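Local coordinates for protein endonuclease IV (Thermus thermophilus, PDB 3AAM) that cleaves phosphodiester bonds at apurinic or apyrimidinic sites in DNA during base excision repair, using metal ions held in a TIM-barrel fold, at residues P109-V117 with G143-R151. Numbering follows the deposited sequence.
Sequences PGSGRPERV and GGGEKVGAR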
ATOM      1  N   PRO A 109      -4.761  -8.283   4.082  1.00 10.50           N
ATOM      2  CA  PRO A 109      -5.496  -8.958   5.159  1.00 13.01           C
ATOM      3  C   PRO A 109      -5.084 -10.388   5.471  1.00 12.61           C
ATOM      4  O   PRO A 109      -5.017 -10.778   6.640  1.00 14.14           O
ATOM      5  CB  PRO A 109      -6.946  -8.882   4.688  1.00 13.86           C
ATOM      6  CG  PRO A 109      -6.975  -7.641   3.882  1.00 15.77           C
ATOM      7  CD  PRO A 109      -5.695  -7.719   3.094  1.00 11.81           C
ATOM      8  N   GLY A 110      -4.811 -11.164   4.430  1.00 12.35           N
ATOM      9  CA  GLY A 110      -4.445 -12.554   4.620  1.00 12.38           C
ATOM     10  C   GLY A 110      -5.625 -13.440   4.260  1.00 13.20           C
ATOM     11  O   GLY A 110      -6.568 -12.986   3.607  1.00 13.88           O
ATOM     12  N   SER A 111      -5.583 -14.696   4.686  1.00 12.33           N
ATOM     13  CA  SER A 111      -6.657 -15.635   4.387  1.00 13.28           C
ATOM     14  C   SER A 111      -7.128 -16.377   5.630  1.00 13.23           C
ATOM     15  O   SER A 111      -6.318 -16.827   6.441  1.00 14.30           O
ATOM     16  CB  SER A 111      -6.195 -16.639   3.328  1.00 16.05           C
ATOM     17  OG  SER A 111      -5.008 -17.300   3.731  1.00 20.42           O
ATOM     18  N   GLY A 112      -8.445 -16.507   5.758  1.00 13.74           N
ATOM     19  CA  GLY A 112      -9.028 -17.187   6.902  1.00 13.71           C
ATOM     20  C   GLY A 112     -10.253 -16.449   7.414  1.00 12.20           C
ATOM     21  O   GLY A 112     -10.945 -15.777   6.649  1.00 13.29           O
ATOM     22  N   ARG A 113     -10.531 -16.579   8.705  1.00 10.74           N
ATOM     23  CA  ARG A 113     -11.672 -15.902   9.310  1.00 11.68           C
ATOM     24  C   ARG A 113     -11.387 -14.406   9.418  1.00 12.18           C
ATOM     25  O   ARG A 113     -10.313 -14.009   9.870  1.00 11.08           O
ATOM     26  CB  ARG A 113     -11.932 -16.447  10.717  1.00 12.57           C
ATOM     27  CG  ARG A 113     -12.299 -17.919  10.775  1.00 14.32           C
ATOM     28  CD  ARG A 113     -12.544 -18.384  12.211  1.00 16.75           C
ATOM     29  NE  ARG A 113     -11.323 -18.416  13.014  1.00 19.98           N
ATOM     30  CZ  ARG A 113     -11.006 -17.523  13.948  1.00 19.52           C
ATOM     31  NH1 ARG A 113     -11.821 -16.512  14.212  1.00 22.24           N
ATOM     32  NH2 ARG A 113      -9.870 -17.644  14.623  1.00 22.94           N
ATOM     33  N   PRO A 114     -12.339 -13.555   8.999  1.00 11.80           N
ATOM     34  CA  PRO A 114     -12.092 -12.116   9.099  1.00 11.84           C
ATOM     35  C   PRO A 114     -11.793 -11.714  10.544  1.00 11.50           C
ATOM     36  O   PRO A 114     -10.982 -10.823  10.795  1.00 12.00           O
ATOM     37  CB  PRO A 114     -13.392 -11.507   8.583  1.00 11.74           C
ATOM     38  CG  PRO A 114     -13.818 -12.498   7.537  1.00 12.32           C
ATOM     39  CD  PRO A 114     -13.575 -13.825   8.238  1.00 11.68           C
ATOM     40  N   GLU A 115     -12.445 -12.386  11.490  1.00 12.18           N
ATOM     41  CA  GLU A 115     -12.241 -12.097  12.906  1.00 12.85           C
ATOM     42  C   GLU A 115     -10.796 -12.345  13.337  1.00 12.45           C
ATOM     43  O   GLU A 115     -10.266 -11.641  14.196  1.00 12.62           O
ATOM     44  CB  GLU A 115     -13.187 -12.940  13.773  1.00 13.18           C
ATOM     45  CG  GLU A 115     -14.661 -12.627  13.575  1.00 16.27           C
ATOM     46  CD  GLU A 115     -15.312 -13.445  12.473  1.00 17.66           C
ATOM     47  OE1 GLU A 115     -14.590 -13.999  11.616  1.00 17.16           O
ATOM     48  OE2 GLU A 115     -16.559 -13.524  12.460  1.00 19.44           O
ATOM     49  N   ARG A 116     -10.163 -13.350  12.739  1.00 12.24           N
ATOM     50  CA  ARG A 116      -8.777 -13.678  13.059  1.00 11.65           C
ATOM     51  C   ARG A 116      -7.854 -12.575  12.539  1.00 10.24           C
ATOM     52  O   ARG A 116      -6.864 -12.225  13.181  1.00 10.82           O
ATOM     53  CB  ARG A 116      -8.410 -15.024  12.427  1.00 11.97           C
ATOM     54  CG  ARG A 116      -6.985 -15.500  12.672  1.00 12.19           C
ATOM     55  CD  ARG A 116      -6.684 -15.716  14.148  1.00 10.71           C
ATOM     56  NE  ARG A 116      -5.554 -16.627  14.318  1.00  9.93           N
ATOM     57  CZ  ARG A 116      -5.000 -16.932  15.487  1.00  9.25           C
ATOM     58  NH1 ARG A 116      -5.463 -16.396  16.612  1.00 10.54           N
ATOM     59  NH2 ARG A 116      -3.986 -17.782  15.531  1.00 11.88           N
ATOM     60  N   VAL A 117      -8.190 -12.026  11.376  1.00 10.16           N
ATOM     61  CA  VAL A 117      -7.399 -10.957  10.779  1.00 10.16           C
ATOM     62  C   VAL A 117      -7.449  -9.713  11.664  1.00  9.46           C
ATOM     63  O   VAL A 117      -6.417  -9.101  11.945  1.00 10.13           O
ATOM     64  CB  VAL A 117      -7.914 -10.611   9.361  1.00 10.51           C
ATOM     65  CG1 VAL A 117      -7.215  -9.374   8.837  1.00  8.63           C
ATOM     66  CG2 VAL A 117      -7.661 -11.779   8.421  1.00 11.30           C
ATOM     67  N   GLY A 143      -9.871 -11.464  -3.463  1.00 13.19           N
ATOM     68  CA  GLY A 143     -10.835 -12.414  -2.940  1.00 15.19           C
ATOM     69  C   GLY A 143     -10.666 -13.824  -3.470  1.00 17.49           C
ATOM     70  O   GLY A 143      -9.610 -14.188  -3.984  1.00 16.51           O
ATOM     71  N   GLY A 144     -11.721 -14.621  -3.350  1.00 19.51           N
ATOM     72  CA  GLY A 144     -11.651 -15.994  -3.810  1.00 23.35           C
ATOM     73  C   GLY A 144     -11.053 -16.834  -2.701  1.00 25.45           C
ATOM     74  O   GLY A 144     -10.545 -16.290  -1.721  1.00 26.47           O
ATOM     75  N   GLY A 145     -11.106 -18.153  -2.847  1.00 26.64           N
ATOM     76  CA  GLY A 145     -10.565 -19.017  -1.815  1.00 26.39           C
ATOM     77  C   GLY A 145     -11.059 -18.559  -0.457  1.00 26.40           C
ATOM     78  O   GLY A 145     -12.265 -18.445  -0.233  1.00 25.73           O
ATOM     79  N   GLU A 146     -10.130 -18.281   0.450  1.00 24.28           N
ATOM     80  CA  GLU A 146     -10.495 -17.827   1.782  1.00 23.30           C
ATOM     81  C   GLU A 146      -9.878 -16.461   2.059  1.00 21.16           C
ATOM     82  O   GLU A 146      -9.726 -16.057   3.213  1.00 19.16           O
ATOM     83  CB  GLU A 146     -10.032 -18.845   2.827  1.00 24.18           C
ATOM     84  CG  GLU A 146     -10.476 -20.271   2.510  1.00 26.24           C
ATOM     85  CD  GLU A 146     -10.105 -21.260   3.597  1.00 27.93           C
ATOM     86  OE1 GLU A 146      -8.953 -21.217   4.072  1.00 27.79           O
ATOM     87  OE2 GLU A 146     -10.964 -22.089   3.968  1.00 30.17           O
ATOM     88  N   LYS A 147      -9.522 -15.751   0.992  1.00 19.30           N
ATOM     89  CA  LYS A 147      -8.935 -14.425   1.129  1.00 18.82           C
ATOM     90  C   LYS A 147      -9.926 -13.458   1.762  1.00 17.70           C
ATOM     91  O   LYS A 147     -11.105 -13.432   1.408  1.00 18.43           O
ATOM     92  CB  LYS A 147      -8.491 -13.879  -0.232  1.00 20.24           C
ATOM     93  CG  LYS A 147      -7.206 -14.486  -0.764  1.00 23.30           C
ATOM     94  CD  LYS A 147      -6.708 -13.729  -1.987  1.00 26.16           C
ATOM     95  CE  LYS A 147      -5.413 -14.324  -2.511  1.00 28.48           C
ATOM     96  NZ  LYS A 147      -5.581 -15.756  -2.886  1.00 29.88           N
ATOM     97  N   VAL A 148      -9.430 -12.664   2.701  1.00 15.38           N
ATOM     98  CA  VAL A 148     -10.241 -11.681   3.407  1.00 13.52           C
ATOM     99  C   VAL A 148     -10.148 -10.309   2.741  1.00 13.94           C
ATOM    100  O   VAL A 148      -9.155  -9.993   2.086  1.00 14.21           O
ATOM    101  CB  VAL A 148      -9.766 -11.556   4.879  1.00 13.84           C
ATOM    102  CG1 VAL A 148     -10.461 -10.395   5.564  1.00 12.64           C
ATOM    103  CG2 VAL A 148     -10.043 -12.854   5.625  1.00 12.80           C
ATOM    104  N   GLY A 149     -11.199  -9.509   2.888  1.00 13.77           N
ATOM    105  CA  GLY A 149     -11.194  -8.162   2.340  1.00 13.48           C
ATOM    106  C   GLY A 149     -11.539  -7.905   0.883  1.00 12.21           C
ATOM    107  O   GLY A 149     -11.133  -6.876   0.342  1.00 11.73           O
ATOM    108  N   ALA A 150     -12.282  -8.798   0.241  1.00 10.88           N
ATOM    109  CA  ALA A 150     -12.650  -8.579  -1.157  1.00 11.40           C
ATOM    110  C   ALA A 150     -13.723  -7.498  -1.249  1.00 10.25           C
ATOM    111  O   ALA A 150     -13.694  -6.655  -2.145  1.00 10.05           O
ATOM    112  CB  ALA A 150     -13.159  -9.877  -1.781  1.00 12.02           C
ATOM    113  N   ARG A 151     -14.668  -7.530  -0.314  1.00 10.97           N
ATOM    114  CA  ARG A 151     -15.759  -6.561  -0.279  1.00 10.41           C
ATOM    115  C   ARG A 151     -15.419  -5.357   0.592  1.00 10.16           C
ATOM    116  O   ARG A 151     -14.885  -5.507   1.689  1.00 10.19           O
ATOM    117  CB  ARG A 151     -17.025  -7.226   0.264  1.00 12.40           C
ATOM    118  CG  ARG A 151     -17.633  -8.267  -0.655  1.00 15.05           C
ATOM    119  CD  ARG A 151     -18.312  -7.603  -1.841  1.00 16.57           C
ATOM    120  NE  ARG A 151     -19.393  -6.720  -1.411  1.00 17.86           N
ATOM    121  CZ  ARG A 151     -20.083  -5.933  -2.228  1.00 18.77           C
ATOM    122  NH1 ARG A 151     -19.805  -5.914  -3.525  1.00 18.76           N
ATOM    123  NH2 ARG A 151     -21.054  -5.168  -1.748  1.00 18.75           N
TER
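Val148 fills the tight part of this contact, and Pro109, Pro114 and Val117 close round it. Its two methyls divide the work. CG1 lies anti to the backbone N (chi1 172°) and meets Pro109 CB at 3.9 Å. CG2 lies beside the backbone N, which turns it to the start of helix 114-128. There it packs on Val117 CG2 at 3.8 Å and, more loosely, on the ring of Pro114. The same methyl sits 3.2 Å from Gly112 O, a close approach to a carbonyl. CB and CG of the Pro109 ring also rest against the carbonyl oxygen of Val148, with CB 3.6 Å from Val148 O. That oxygen is hydrogen-bonded to Thr141 OG1.

Both segments belong to the loops that follow strands of a TIM barrel, and 109-117 runs on into helix 114-128. One loop follows strand 104-107 and the other strand 135-139, two parallel neighbours in the barrel wall. Beyond these strands the loops meet in a single beta bridge, Ser111 with Lys147. Val148 N gives a nearly straight bond to Gly110 O (3.0 Å, 173° at the hydrogen). Gly112 N bonds to Glu146 O at 2.9 Å. Glu146 O also receives a CA-H contact from Ser111. Gly110 and Gly112 have backbone angles at which a CB would be pressed against the carbonyl O of the residue before.

Past the bridge the packing thins toward solvent. A type II' turn from Gly144 to Lys147 carries the exposed Glu146, whose CB faces Ser111 and Gly112 while the chain beyond CG runs out extended. The CB of Lys147 points away from segment 109-117. This lysine is on the metal side of the loop, its side chain about 8 Å from the bound manganese and about 6 Å from that of the manganese ligand Asp217.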